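Local coordinates for glucose-binding protein (Thermus thermophilus HB27, PDB 2B3F) that binds glucose and galactose, and probably delivers sugar to a binding-protein-dependent transport system as its solute-binding component, at residues Thr52-Gly57 and Asn79-Leu84. Numbering follows the deposited sequence.
Sequences TRMLGG and NRMEDL
Arg80 reaches across to the C-terminal end of helix 44-55, which finishes in a Schellman motif at Gly57, and engages the last-turn carbonyls there, that of Met54 directly and that of Leu55 through a water. Arg80 itself directly follows a second Schellman motif, formed by Asn79 after helix 69-76, so the contact joins the ends of two successive helices in the periplasmic binding protein fold, well away from the sugar site. The polar part is a direct hydrogen bond from Arg80 NH1 to Met54 O, 2.8 Å long and moderately bent, with an N-H...O angle of 144°. The oxygen lies close to the guanidinium plane, at its edge, whereas NH1 stands 51° above the plane of the carbonyl. Gly57 N, 3.1 Å from Met54 O, approaches from the opposite face of that carbonyl, so Gly57 N and Arg80 NH1 share one acceptor. A water extends the grip by one residue: it donates to Leu55 O at 2.7 Å and accepts from Arg80 NH2. Sitting at the carbonyl end of helix 44-55, the Arg80 charge would be expected to interact favourably with the helix dipole. In the apolar part, the Met54 and Arg80 side chains lie alongside each other, running in opposite senses. Bends at chi2 and chi3 turn the Met54 thioether toward 79-84, bringing CE to 3.9 Å from Arg80 CB. Trp75 of helix 69-76 touches both methionines, Leu55 and Arg80, while Phe63 of strand 62-66 meets both methionines; the two buried methionines therefore lie between helix 69-76 and strand 62-66. Backbone hydrogen bonding between Arg80 and Lys284 ties the second segment to a later loop. The two thioethers meet more loosely, with Met54 CE 4.5 Å from Met81 SD.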
ATOM      1  N   THR A  52     -15.477 -14.044  -5.776  1.00 20.85           N
ATOM      2  CA  THR A  52     -16.094 -15.143  -6.505  1.00 21.33           C
ATOM      3  C   THR A  52     -15.736 -16.499  -5.878  1.00 21.19           C
ATOM      4  O   THR A  52     -16.592 -17.356  -5.693  1.00 21.65           O
ATOM      5  CB  THR A  52     -15.619 -15.123  -7.977  1.00 21.52           C
ATOM      6  OG1 THR A  52     -15.953 -13.850  -8.545  1.00 23.44           O
ATOM      7  CG2 THR A  52     -16.271 -16.254  -8.779  1.00 22.66           C
ATOM      8  N   ARG A  53     -14.464 -16.679  -5.552  1.00 21.49           N
ATOM      9  CA  ARG A  53     -13.997 -17.932  -4.954  1.00 22.24           C
ATOM     10  C   ARG A  53     -14.572 -18.173  -3.577  1.00 22.18           C
ATOM     11  O   ARG A  53     -15.086 -19.257  -3.293  1.00 22.51           O
ATOM     12  CB  ARG A  53     -12.478 -17.951  -4.871  1.00 22.57           C
ATOM     13  CG  ARG A  53     -11.870 -18.139  -6.216  1.00 23.98           C
ATOM     14  CD  ARG A  53     -10.470 -18.553  -6.135  1.00 24.57           C
ATOM     15  NE  ARG A  53     -10.341 -19.861  -5.507  1.00 24.33           N
ATOM     16  CZ  ARG A  53      -9.203 -20.535  -5.468  1.00 23.51           C
ATOM     17  NH1 ARG A  53      -8.124 -20.031  -6.030  1.00 25.19           N
ATOM     18  NH2 ARG A  53      -9.161 -21.711  -4.857  1.00 22.86           N
ATOM     19  N   MET A  54     -14.508 -17.150  -2.732  1.00 21.00           N
ATOM     20  CA  MET A  54     -14.984 -17.276  -1.362  1.00 21.91           C
ATOM     21  C   MET A  54     -16.495 -17.511  -1.337  1.00 22.49           C
ATOM     22  O   MET A  54     -16.975 -18.414  -0.648  1.00 22.88           O
ATOM     23  CB  MET A  54     -14.617 -16.031  -0.563  1.00 21.39           C
ATOM     24  CG  MET A  54     -13.114 -15.873  -0.322  1.00 21.26           C
ATOM     25  SD  MET A  54     -12.341 -17.161   0.729  1.00 21.12           S
ATOM     26  CE  MET A  54     -12.719 -16.517   2.329  1.00 18.87           C
ATOM     27  N   LEU A  55     -17.257 -16.730  -2.094  1.00 22.75           N
ATOM     28  CA  LEU A  55     -18.718 -16.920  -2.094  1.00 23.27           C
ATOM     29  C   LEU A  55     -19.125 -18.250  -2.755  1.00 23.79           C
ATOM     30  O   LEU A  55     -20.170 -18.817  -2.450  1.00 24.62           O
ATOM     31  CB  LEU A  55     -19.419 -15.715  -2.754  1.00 23.43           C
ATOM     32  CG  LEU A  55     -19.290 -14.359  -2.051  1.00 22.66           C
ATOM     33  CD1 LEU A  55     -19.951 -13.249  -2.885  1.00 22.47           C
ATOM     34  CD2 LEU A  55     -19.872 -14.404  -0.652  1.00 23.42           C
ATOM     35  N   GLY A  56     -18.308 -18.739  -3.677  1.00 24.21           N
ATOM     36  CA  GLY A  56     -18.566 -20.021  -4.326  1.00 24.54           C
ATOM     37  C   GLY A  56     -18.190 -21.202  -3.451  1.00 25.01           C
ATOM     38  O   GLY A  56     -18.407 -22.366  -3.845  1.00 26.17           O
ATOM     39  N   GLY A  57     -17.638 -20.926  -2.270  1.00 24.41           N
ATOM     40  CA  GLY A  57     -17.198 -21.988  -1.361  1.00 24.72           C
ATOM     41  C   GLY A  57     -15.909 -22.676  -1.793  1.00 24.51           C
ATOM     42  O   GLY A  57     -15.699 -23.850  -1.481  1.00 25.32           O
ATOM     43  N   ASN A  79     -17.225 -14.473   9.055  1.00 21.35           N
ATOM     44  CA  ASN A  79     -16.949 -15.742   9.728  1.00 22.33           C
ATOM     45  C   ASN A  79     -16.356 -16.784   8.776  1.00 22.03           C
ATOM     46  O   ASN A  79     -16.690 -17.966   8.836  1.00 23.46           O
ATOM     47  CB  ASN A  79     -18.249 -16.240  10.405  1.00 23.50           C
ATOM     48  CG  ASN A  79     -18.745 -15.273  11.485  1.00 28.29           C
ATOM     49  OD1 ASN A  79     -19.879 -14.755  11.418  1.00 36.18           O
ATOM     50  ND2 ASN A  79     -17.879 -14.985  12.461  1.00 31.05           N
ATOM     51  N   ARG A  80     -15.481 -16.335   7.875  1.00 20.93           N
ATOM     52  CA  ARG A  80     -14.853 -17.224   6.884  1.00 20.55           C
ATOM     53  C   ARG A  80     -13.373 -17.506   7.129  1.00 19.81           C
ATOM     54  O   ARG A  80     -12.764 -18.261   6.370  1.00 19.98           O
ATOM     55  CB  ARG A  80     -15.028 -16.639   5.470  1.00 20.64           C
ATOM     56  CG  ARG A  80     -16.457 -16.601   4.997  1.00 21.42           C
ATOM     57  CD  ARG A  80     -17.124 -17.997   4.851  1.00 23.55           C
ATOM     58  NE  ARG A  80     -18.437 -17.878   4.189  1.00 23.60           N
ATOM     59  CZ  ARG A  80     -18.642 -18.048   2.881  1.00 24.79           C
ATOM     60  NH1 ARG A  80     -17.639 -18.351   2.071  1.00 24.13           N
ATOM     61  NH2 ARG A  80     -19.858 -17.906   2.359  1.00 24.14           N
ATOM     62  N   MET A  81     -12.813 -16.923   8.186  1.00 19.29           N
ATOM     63  CA  MET A  81     -11.409 -17.081   8.517  1.00 19.97           C
ATOM     64  C   MET A  81     -11.248 -17.780   9.871  1.00 20.42           C
ATOM     65  O   MET A  81     -12.089 -17.607  10.765  1.00 20.99           O
ATOM     66  CB  MET A  81     -10.721 -15.714   8.626  1.00 19.99           C
ATOM     67  CG  MET A  81     -10.812 -14.817   7.387  1.00 19.28           C
ATOM     68  SD  MET A  81     -10.178 -15.619   5.922  1.00 19.31           S
ATOM     69  CE  MET A  81      -8.430 -15.408   6.138  1.00 20.75           C
ATOM     70  N   GLU A  82     -10.151 -18.525  10.014  1.00 20.33           N
ATOM     71  CA  GLU A  82      -9.801 -19.137  11.299  1.00 20.85           C
ATOM     72  C   GLU A  82      -9.065 -18.152  12.209  1.00 20.62           C
ATOM     73  O   GLU A  82      -8.243 -17.345  11.772  1.00 20.37           O
ATOM     74  CB  GLU A  82      -8.917 -20.371  11.101  1.00 20.79           C
ATOM     75  CG  GLU A  82      -9.612 -21.541  10.481  1.00 21.94           C
ATOM     76  CD  GLU A  82      -8.888 -22.854  10.729  1.00 22.39           C
ATOM     77  OE1 GLU A  82      -8.220 -22.967  11.789  1.00 24.69           O
ATOM     78  OE2 GLU A  82      -8.995 -23.751   9.859  1.00 24.02           O
ATOM     79  N   ASP A  83      -9.361 -18.249  13.499  1.00 21.38           N
ATOM     80  CA  ASP A  83      -8.673 -17.502  14.536  1.00 21.04           C
ATOM     81  C   ASP A  83      -7.279 -18.082  14.705  1.00 21.46           C
ATOM     82  O   ASP A  83      -7.126 -19.297  14.878  1.00 21.57           O
ATOM     83  CB  ASP A  83      -9.483 -17.634  15.838  1.00 21.76           C
ATOM     84  CG  ASP A  83      -8.928 -16.829  16.987  1.00 22.24           C
ATOM     85  OD1 ASP A  83      -7.893 -16.156  16.874  1.00 20.79           O
ATOM     86  OD2 ASP A  83      -9.572 -16.882  18.067  1.00 26.96           O
ATOM     87  N   LEU A  84      -6.269 -17.216  14.635  1.00 20.91           N
ATOM     88  CA  LEU A  84      -4.867 -17.605  14.678  1.00 20.89           C
ATOM     89  C   LEU A  84      -4.207 -17.372  16.047  1.00 20.68           C
ATOM     90  O   LEU A  84      -2.995 -17.482  16.163  1.00 20.30           O
ATOM     91  CB  LEU A  84      -4.073 -16.828  13.616  1.00 20.95           C
ATOM     92  CG  LEU A  84      -4.606 -16.921  12.181  1.00 19.99           C
ATOM     93  CD1 LEU A  84      -3.728 -16.085  11.244  1.00 18.41           C
ATOM     94  CD2 LEU A  84      -4.630 -18.364  11.712  1.00 20.72           C
TER
HETATM   95  O   HOH W   1     -20.524 -19.784  -0.001  1.00 24.61           O